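Local coordinates for penicillin-binding protein 2 (Pbp2) (Helicobacter pylori, PDB 5LP5), which binds the cell-shape protein MreC and probably cross-links peptidoglycan as a penicillin-sensitive transpeptidase of the bacterial inner membrane, at residues A[163-168]-A[271-276]; A[394-399]-A[441-446]; A[542-547]-A[557-562]. All coordinates share one frame; numbering follows the deposited sequence.

Overall arrangement
Contact 1 joins the N-terminal dimerisation region to a loop of the transpeptidase region, whereas contacts 2 and 3 lie wholly within the latter; the three follow one another in series along the chain. The centres of contacts 2 and 3 are about 14 Å apart and they touch, because helix 441-453 lies on the hairpin of strands 542-549 and 556-562. The centre of contact 1 lies about 22 Å from that of contact 2 and about 25 Å from that of contact 3, touching neither. Contacts 2 and 3 thus form one continuous helix-on-sheet core, while contact 1 joins the two regions through the loop after strand 264-270, an outer strand of the same five-stranded sheet.

Contact 1 of 3, residues A[163-168]-A[271-276]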
loop_
_atom_site.group_PDB
_atom_site.type_symbol
_atom_site.label_atom_id
_atom_site.label_comp_id
_atom_site.label_asym_id
_atom_site.label_seq_id
_atom_site.Cartn_x
_atom_site.Cartn_y
_atom_site.Cartn_z
ATOM N N LEU A 163 -11.483 -2.030 -12.199
ATOM C CA LEU A 163 -10.853 -1.629 -10.957
ATOM C C LEU A 163 -10.981 -0.128 -10.710
ATOM O O LEU A 163 -11.396 0.294 -9.630
ATOM C CB LEU A 163 -9.391 -2.058 -10.964
ATOM C CG LEU A 163 -9.135 -3.556 -11.178
ATOM C CD1 LEU A 163 -7.659 -3.791 -11.375
ATOM C CD2 LEU A 163 -9.639 -4.357 -10.010
ATOM N N GLY A 164 -10.670 0.671 -11.727
ATOM C CA GLY A 164 -10.607 2.107 -11.592
ATOM C C GLY A 164 -9.394 2.501 -10.770
ATOM O O GLY A 164 -8.582 1.652 -10.398
ATOM N N TYR A 165 -9.279 3.785 -10.461
ATOM C CA TYR A 165 -8.102 4.301 -9.794
ATOM C C TYR A 165 -8.425 5.346 -8.726
ATOM O O TYR A 165 -9.468 5.977 -8.735
ATOM C CB TYR A 165 -7.131 4.887 -10.826
ATOM C CG TYR A 165 -7.688 6.080 -11.544
ATOM C CD1 TYR A 165 -7.599 7.352 -10.983
ATOM C CD2 TYR A 165 -8.339 5.944 -12.766
ATOM C CE1 TYR A 165 -8.115 8.449 -11.624
ATOM C CE2 TYR A 165 -8.857 7.040 -13.414
ATOM C CZ TYR A 165 -8.739 8.291 -12.838
ATOM O OH TYR A 165 -9.244 9.401 -13.485
ATOM N N VAL A 166 -7.485 5.521 -7.810
ATOM C CA VAL A 166 -7.593 6.487 -6.734
ATOM C C VAL A 166 -6.784 7.737 -7.078
ATOM O O VAL A 166 -5.806 7.670 -7.836
ATOM C CB VAL A 166 -7.078 5.904 -5.409
ATOM C CG1 VAL A 166 -7.708 4.555 -5.164
ATOM C CG2 VAL A 166 -5.560 5.760 -5.388
ATOM N N GLY A 167 -7.206 8.865 -6.517
ATOM C CA GLY A 167 -6.515 10.126 -6.734
ATOM C C GLY A 167 -6.578 11.030 -5.521
ATOM O O GLY A 167 -7.106 10.649 -4.476
ATOM N N VAL A 168 -6.042 12.237 -5.673
ATOM C CA VAL A 168 -6.061 13.224 -4.596
ATOM C C VAL A 168 -7.487 13.698 -4.389
ATOM O O VAL A 168 -8.169 14.032 -5.346
ATOM C CB VAL A 168 -5.160 14.451 -4.901
ATOM C CG1 VAL A 168 -5.289 15.483 -3.797
ATOM C CG2 VAL A 168 -3.709 14.038 -5.023
ATOM N N PRO A 271 -9.804 -0.073 -26.150
ATOM C CA PRO A 271 -8.634 -0.178 -25.287
ATOM C C PRO A 271 -8.854 -0.037 -23.796
ATOM O O PRO A 271 -9.637 0.798 -23.373
ATOM C CB PRO A 271 -7.758 1.012 -25.730
ATOM C CG PRO A 271 -8.359 1.561 -26.960
ATOM C CD PRO A 271 -9.788 1.162 -26.951
ATOM N N GLU A 272 -8.152 -0.851 -23.008
ATOM C CA GLU A 272 -7.937 -0.589 -21.579
ATOM C C GLU A 272 -6.828 0.491 -21.458
ATOM O O GLU A 272 -6.225 0.869 -22.463
ATOM C CB GLU A 272 -7.512 -1.881 -20.842
ATOM C CG GLU A 272 -8.454 -3.083 -20.946
ATOM C CD GLU A 272 -9.549 -3.099 -19.895
ATOM O OE1 GLU A 272 -9.690 -2.091 -19.177
ATOM O OE2 GLU A 272 -10.281 -4.114 -19.787
ATOM N N TYR A 273 -6.564 0.979 -20.241
ATOM C CA TYR A 273 -5.457 1.919 -19.981
ATOM C C TYR A 273 -4.749 1.568 -18.674
ATOM O O TYR A 273 -5.294 0.846 -17.856
ATOM C CB TYR A 273 -5.948 3.374 -19.949
ATOM C CG TYR A 273 -6.931 3.702 -18.840
ATOM C CD1 TYR A 273 -6.509 4.299 -17.658
ATOM C CD2 TYR A 273 -8.282 3.415 -18.974
ATOM C CE1 TYR A 273 -7.408 4.592 -16.629
ATOM C CE2 TYR A 273 -9.184 3.701 -17.954
ATOM C CZ TYR A 273 -8.740 4.292 -16.783
ATOM O OH TYR A 273 -9.635 4.549 -15.775
ATOM N N ASN A 274 -3.536 2.084 -18.488
ATOM C CA ASN A 274 -2.670 1.662 -17.381
ATOM C C ASN A 274 -2.909 2.479 -16.137
ATOM O O ASN A 274 -2.442 3.615 -16.024
ATOM C CB ASN A 274 -1.197 1.741 -17.761
ATOM C CG ASN A 274 -0.275 1.258 -16.648
ATOM O OD1 ASN A 274 -0.680 1.063 -15.500
ATOM N ND2 ASN A 274 0.996 1.046 -17.001
ATOM N N LEU A 275 -3.578 1.849 -15.174
ATOM C CA LEU A 275 -4.013 2.508 -13.956
ATOM C C LEU A 275 -2.877 3.161 -13.172
ATOM O O LEU A 275 -3.111 4.116 -12.437
ATOM C CB LEU A 275 -4.741 1.516 -13.071
ATOM C CG LEU A 275 -6.070 0.981 -13.608
ATOM C CD1 LEU A 275 -6.494 -0.230 -12.772
ATOM C CD2 LEU A 275 -7.194 2.031 -13.636
ATOM N N ASN A 276 -1.649 2.654 -13.314
ATOM C CA ASN A 276 -0.527 3.210 -12.550
ATOM C C ASN A 276 -0.163 4.635 -12.970
ATOM O O ASN A 276 0.419 5.368 -12.192
ATOM C CB ASN A 276 0.704 2.330 -12.673
ATOM C CG ASN A 276 0.610 1.086 -11.867
ATOM O OD1 ASN A 276 0.639 1.119 -10.639
ATOM N ND2 ASN A 276 0.556 -0.040 -12.553
#
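L275 and Y273 reach from the loop of the transpeptidase region to the turn L163-G164-Y165, and the association is one of shape, made through van der Waals contact alone. L275 does most of the touching by splitting its two methyls. L275 CD1 rests on the side chain of L163, 3.9 Å from L163 CB, and the two leucines cross at about a right angle. L275 CD2 lies beside the turn's backbone, 3.5 Å from G164 O, and also reaches Y165 CB at 4.0 Å. G164 leaves the preceding helix with a positive phi of 71°, which turns the chain from helix 160-163 toward strand 166-168. The tyrosines meet differently. Their side chains cross nearly perpendicularly, and the Y273 hydroxyl arrives in the plane of the Y165 ring, at its edge. There Y273 OH is 3.5 Å from Y165 CE2, while Y273 CE1 lies 4.2 Å from Y165 CD2. F278 stacks on Y165, and H161 meets Y273 edge-to-face, which extends the aromatic cluster beyond the pair. Within the loop, N274 OD1 accepts from N276 N at 2.9 Å, an Asx turn that shapes the chain around L275. E272 adds polar links to S160 and H161. Leucine and aromatic packing between a helix-ending turn and the loop after strand 264-270 thus forms part of the junction between the N-terminal and transpeptidase domains of a class B penicillin-binding protein.

Contact 2 of 3, residues A[394-399]-A[441-446]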
loop_
_atom_site.group_PDB
_atom_site.type_symbol
_atom_site.label_atom_id
_atom_site.label_comp_id
_atom_site.label_asym_id
_atom_site.label_seq_id
_atom_site.Cartn_x
_atom_site.Cartn_y
_atom_site.Cartn_z
ATOM N N GLU A 394 -33.557 -0.941 -18.977
ATOM C CA GLU A 394 -33.073 -0.483 -17.696
ATOM C C GLU A 394 -31.662 -0.962 -17.423
ATOM O O GLU A 394 -31.066 -1.699 -18.220
ATOM C CB GLU A 394 -34.027 -0.978 -16.595
ATOM C CG GLU A 394 -35.417 -0.357 -16.663
ATOM C CD GLU A 394 -35.394 1.169 -16.542
ATOM O OE1 GLU A 394 -34.546 1.710 -15.794
ATOM O OE2 GLU A 394 -36.227 1.835 -17.195
ATOM N N LYS A 395 -31.134 -0.519 -16.288
ATOM C CA LYS A 395 -29.821 -0.951 -15.830
ATOM C C LYS A 395 -29.890 -2.410 -15.395
ATOM O O LYS A 395 -30.877 -2.820 -14.799
ATOM C CB LYS A 395 -29.364 -0.124 -14.625
ATOM C CG LYS A 395 -29.383 1.382 -14.796
ATOM C CD LYS A 395 -28.793 2.043 -13.554
ATOM C CE LYS A 395 -28.794 3.563 -13.662
ATOM N NZ LYS A 395 -28.001 4.210 -12.577
ATOM N N THR A 396 -28.838 -3.172 -15.691
ATOM C CA THR A 396 -28.665 -4.507 -15.146
ATOM C C THR A 396 -28.447 -4.473 -13.623
ATOM O O THR A 396 -28.766 -5.454 -12.937
ATOM C CB THR A 396 -27.494 -5.270 -15.809
ATOM O OG1 THR A 396 -26.261 -4.574 -15.577
ATOM C CG2 THR A 396 -27.721 -5.444 -17.334
ATOM N N GLY A 397 -27.930 -3.360 -13.096
ATOM C CA GLY A 397 -27.657 -3.217 -11.655
ATOM C C GLY A 397 -26.225 -3.554 -11.236
ATOM O O GLY A 397 -25.978 -4.016 -10.128
ATOM N N VAL A 398 -25.279 -3.307 -12.129
ATOM C CA VAL A 398 -23.911 -3.712 -11.914
ATOM C C VAL A 398 -23.332 -2.816 -10.835
ATOM O O VAL A 398 -23.760 -1.676 -10.690
ATOM C CB VAL A 398 -23.113 -3.665 -13.238
ATOM C CG1 VAL A 398 -22.838 -2.238 -13.661
ATOM C CG2 VAL A 398 -21.815 -4.449 -13.130
ATOM N N ASP A 399 -22.401 -3.351 -10.046
ATOM C CA ASP A 399 -21.784 -2.591 -8.963
ATOM C C ASP A 399 -20.588 -1.727 -9.438
ATOM O O ASP A 399 -19.438 -1.882 -8.992
ATOM C CB ASP A 399 -21.429 -3.507 -7.771
ATOM C CG ASP A 399 -20.461 -4.627 -8.126
ATOM O OD1 ASP A 399 -20.339 -5.004 -9.302
ATOM O OD2 ASP A 399 -19.809 -5.135 -7.204
ATOM N N PRO A 441 -23.391 -3.765 -23.745
ATOM C CA PRO A 441 -22.963 -5.157 -23.637
ATOM C C PRO A 441 -23.420 -5.850 -22.367
ATOM O O PRO A 441 -23.704 -7.039 -22.405
ATOM C CB PRO A 441 -21.448 -5.055 -23.686
ATOM C CG PRO A 441 -21.206 -3.896 -24.580
ATOM C CD PRO A 441 -22.323 -2.927 -24.314
ATOM N N LEU A 442 -23.529 -5.113 -21.266
ATOM C CA LEU A 442 -24.110 -5.682 -20.046
ATOM C C LEU A 442 -25.568 -6.141 -20.250
ATOM O O LEU A 442 -25.941 -7.244 -19.847
ATOM C CB LEU A 442 -23.992 -4.709 -18.873
ATOM C CG LEU A 442 -22.665 -4.771 -18.086
ATOM C CD1 LEU A 442 -22.570 -3.624 -17.074
ATOM C CD2 LEU A 442 -22.470 -6.080 -17.346
ATOM N N GLN A 443 -26.378 -5.303 -20.880
ATOM C CA GLN A 443 -27.789 -5.629 -21.122
ATOM C C GLN A 443 -27.937 -6.916 -21.917
ATOM O O GLN A 443 -28.755 -7.791 -21.559
ATOM C CB GLN A 443 -28.517 -4.456 -21.817
ATOM C CG GLN A 443 -28.866 -3.336 -20.830
ATOM C CD GLN A 443 -29.457 -2.092 -21.457
ATOM O OE1 GLN A 443 -29.111 -1.709 -22.574
ATOM N NE2 GLN A 443 -30.355 -1.447 -20.723
ATOM N N VAL A 444 -27.124 -7.044 -22.970
ATOM C CA VAL A 444 -27.161 -8.226 -23.853
ATOM C C VAL A 444 -26.795 -9.493 -23.074
ATOM O O VAL A 444 -27.437 -10.536 -23.232
ATOM C CB VAL A 444 -26.201 -8.056 -25.040
ATOM C CG1 VAL A 444 -26.183 -9.303 -25.909
ATOM C CG2 VAL A 444 -26.590 -6.842 -25.871
ATOM N N LEU A 445 -25.767 -9.378 -22.230
ATOM C CA LEU A 445 -25.298 -10.463 -21.362
ATOM C C LEU A 445 -26.358 -10.940 -20.376
ATOM O O LEU A 445 -26.586 -12.163 -20.252
ATOM C CB LEU A 445 -24.055 -10.010 -20.584
ATOM C CG LEU A 445 -23.509 -10.963 -19.515
ATOM C CD1 LEU A 445 -22.708 -12.105 -20.113
ATOM C CD2 LEU A 445 -22.656 -10.200 -18.527
ATOM N N ALA A 446 -26.973 -10.004 -19.647
ATOM C CA ALA A 446 -28.003 -10.368 -18.681
ATOM C C ALA A 446 -29.162 -11.055 -19.409
ATOM O O ALA A 446 -29.702 -12.085 -18.963
ATOM C CB ALA A 446 -28.494 -9.141 -17.939
#
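Helix 441-453, one of the helices packed on the central sheet of the transpeptidase domain, presents L442, Q443 and A446 to T396 and V398 of an irregular loop that lies on the helix. T396 is the central side chain. Its chi1 of 62° sets OG1 between the backbone N and the carbonyl carbon and leaves CG2 beside the N, so that the methyl and the hydroxyl serve different partners. The methyl settles on the helix surface between L442, Q443 and, one turn on from L442, A446: T396 CG2 is 3.6 Å from L442 O, 3.8 Å from Q443 CA and 3.8 Å from A446 CB. The hydroxyl is bonded to E403, whose carboxylate also receives the backbone N-H groups of G397 and V398 and so ties this turn of the loop together. Beside it, V398 and L442 cross at about a right angle, with V398 CG1 3.7 Å from L442 CD1. This is the loop-facing side of the helix; P441, V444 and L445 turn instead to the antiparallel sheet, where they touch side chains such as L255, W544 and T559, in the layered helix-and-sheet fold shared by penicillin-recognising enzymes. A single hydrogen bond joins the two segments. Q443 runs extended beyond CG, and its NE2 donates to E394 O at 2.6 Å, with an N-H...O angle of 156°. The acceptor lies in the plane of the Q443 amide, but the nitrogen sits well above the plane of the E394 carbonyl. The other end of that amide is also engaged, since Q443 OE1 accepts from T440 N just ahead of the helix. E394's carboxylate, in a poorly ordered side chain, forms a salt bridge with R388.

Contact 3 of 3, residues A[542-547]-A[557-562]; sequences HAWITA and AITILV
A543, I545 and A547 of strand 542-549 pair with V562, I560 and I558 of strand 556-562 in an antiparallel beta hairpin, part of the five-stranded sheet of the transpeptidase fold. Each of these three hydrogen-bonded pairs exchanges two backbone bonds. In the central pair I545 N donates to I560 O at 3.1 Å, and I560 N returns the bond to I545 O at 2.9 Å. The outer pairs repeat this, although A547 N to I558 O is weak. At the alternate residues the backbone polar groups turn outward to the neighbouring strands: H542, W544 and T546 bond to A517, G515 and K513 of strand 511-517, which probably carries the KTG motif of the active site, while A557 and T559 bond to M257 and L255. Among the side chains, T546 OG1 and T559 OG1 share a hydrogen bond of 2.7 Å, and T546 OG1 is also bonded to T448 of helix 441-453. H542 ND1 accepts from the backbone N of H564, and the indole NE1 of W544 donates to P308 O. I545 CG2 packs 3.7 Å from I560 CB on the face shared with A543 and A547. On the T546 face, W544 meets T559 CG2 at the edge of its ring, and over one face L561 CD1 sits 3.6 Å from the centroid of the five-membered ring, a CH-pi contact 14° off the ring normal.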
loop_
_atom_site.group_PDB
_atom_site.type_symbol
_atom_site.label_atom_id
_atom_site.label_comp_id
_atom_site.label_asym_id
_atom_site.label_seq_id
_atom_site.Cartn_x
_atom_site.Cartn_y
_atom_site.Cartn_z
ATOM N N HIS A 542 -20.619 -2.704 -36.727
ATOM C CA HIS A 542 -20.145 -3.368 -35.512
ATOM C C HIS A 542 -20.647 -4.815 -35.474
ATOM O O HIS A 542 -21.628 -5.164 -36.149
ATOM C CB HIS A 542 -20.632 -2.664 -34.241
ATOM C CG HIS A 542 -20.307 -1.210 -34.176
ATOM N ND1 HIS A 542 -19.042 -0.716 -34.393
ATOM C CD2 HIS A 542 -21.085 -0.142 -33.890
ATOM C CE1 HIS A 542 -19.059 0.599 -34.264
ATOM N NE2 HIS A 542 -20.289 0.974 -33.965
ATOM N N ALA A 543 -19.983 -5.637 -34.661
ATOM C CA ALA A 543 -20.241 -7.073 -34.646
ATOM C C ALA A 543 -20.598 -7.579 -33.256
ATOM O O ALA A 543 -19.876 -7.317 -32.304
ATOM C CB ALA A 543 -19.021 -7.823 -35.162
ATOM N N TRP A 544 -21.696 -8.324 -33.158
ATOM C CA TRP A 544 -22.127 -8.921 -31.904
ATOM C C TRP A 544 -22.071 -10.439 -31.994
ATOM O O TRP A 544 -22.178 -11.019 -33.083
ATOM C CB TRP A 544 -23.577 -8.548 -31.579
ATOM C CG TRP A 544 -23.809 -7.193 -30.991
ATOM C CD1 TRP A 544 -24.167 -6.058 -31.662
ATOM C CD2 TRP A 544 -23.739 -6.833 -29.612
ATOM N NE1 TRP A 544 -24.314 -5.018 -30.790
ATOM C CE2 TRP A 544 -24.059 -5.463 -29.523
ATOM C CE3 TRP A 544 -23.425 -7.529 -28.443
ATOM C CZ2 TRP A 544 -24.069 -4.778 -28.315
ATOM C CZ3 TRP A 544 -23.452 -6.852 -27.245
ATOM C CH2 TRP A 544 -23.767 -5.496 -27.188
ATOM N N ILE A 545 -21.923 -11.067 -30.828
ATOM C CA ILE A 545 -22.186 -12.486 -30.634
ATOM C C ILE A 545 -22.368 -12.699 -29.139
ATOM O O ILE A 545 -21.548 -12.269 -28.335
ATOM C CB ILE A 545 -21.051 -13.378 -31.178
ATOM C CG1 ILE A 545 -21.392 -14.870 -31.018
ATOM C CG2 ILE A 545 -19.719 -13.027 -30.519
ATOM C CD1 ILE A 545 -20.634 -15.778 -31.961
ATOM N N THR A 546 -23.479 -13.318 -28.769
ATOM C CA THR A 546 -23.739 -13.657 -27.381
ATOM C C THR A 546 -24.064 -15.133 -27.374
ATOM O O THR A 546 -24.373 -15.695 -28.389
ATOM C CB THR A 546 -24.863 -12.793 -26.791
ATOM O OG1 THR A 546 -24.875 -12.910 -25.368
ATOM C CG2 THR A 546 -26.210 -13.197 -27.349
ATOM N N ALA A 547 -23.927 -15.779 -26.232
ATOM C CA ALA A 547 -23.972 -17.246 -26.182
ATOM C C ALA A 547 -24.022 -17.776 -24.750
ATOM O O ALA A 547 -23.498 -17.138 -23.842
ATOM C CB ALA A 547 -22.766 -17.834 -26.918
ATOM N N ALA A 557 -22.659 -17.483 -19.395
ATOM C CA ALA A 557 -23.013 -16.698 -20.561
ATOM C C ALA A 557 -21.774 -15.909 -20.955
ATOM O O ALA A 557 -20.974 -15.528 -20.099
ATOM C CB ALA A 557 -24.157 -15.750 -20.239
ATOM N N ILE A 558 -21.619 -15.674 -22.251
ATOM C CA ILE A 558 -20.515 -14.881 -22.772
ATOM C C ILE A 558 -21.094 -13.917 -23.772
ATOM O O ILE A 558 -21.986 -14.286 -24.495
ATOM C CB ILE A 558 -19.488 -15.768 -23.477
ATOM C CG1 ILE A 558 -18.958 -16.815 -22.492
ATOM C CG2 ILE A 558 -18.373 -14.919 -24.057
ATOM C CD1 ILE A 558 -17.919 -17.765 -23.048
ATOM N N THR A 559 -20.596 -12.688 -23.809
ATOM C CA THR A 559 -21.115 -11.678 -24.713
ATOM C C THR A 559 -19.937 -10.870 -25.242
ATOM O O THR A 559 -19.136 -10.332 -24.474
ATOM C CB THR A 559 -22.112 -10.741 -24.004
ATOM O OG1 THR A 559 -23.314 -11.451 -23.663
ATOM C CG2 THR A 559 -22.493 -9.573 -24.902
ATOM N N ILE A 560 -19.835 -10.795 -26.566
ATOM C CA ILE A 560 -18.670 -10.193 -27.219
ATOM C C ILE A 560 -19.118 -9.168 -28.228
ATOM O O ILE A 560 -20.073 -9.401 -28.959
ATOM C CB ILE A 560 -17.802 -11.251 -27.937
ATOM C CG1 ILE A 560 -17.268 -12.260 -26.921
ATOM C CG2 ILE A 560 -16.631 -10.603 -28.667
ATOM C CD1 ILE A 560 -16.688 -13.514 -27.531
ATOM N N LEU A 561 -18.413 -8.040 -28.257
ATOM C CA LEU A 561 -18.709 -6.959 -29.182
ATOM C C LEU A 561 -17.430 -6.331 -29.742
ATOM O O LEU A 561 -16.666 -5.726 -28.989
ATOM C CB LEU A 561 -19.520 -5.890 -28.469
ATOM C CG LEU A 561 -19.622 -4.591 -29.261
ATOM C CD1 LEU A 561 -20.721 -4.643 -30.307
ATOM C CD2 LEU A 561 -19.868 -3.469 -28.296
ATOM N N VAL A 562 -17.210 -6.454 -31.052
ATOM C CA VAL A 562 -16.029 -5.843 -31.676
ATOM C C VAL A 562 -16.417 -4.645 -32.528
ATOM O O VAL A 562 -17.112 -4.781 -33.534
ATOM C CB VAL A 562 -15.221 -6.833 -32.547
ATOM C CG1 VAL A 562 -14.065 -6.128 -33.236
ATOM C CG2 VAL A 562 -14.682 -7.972 -31.701
#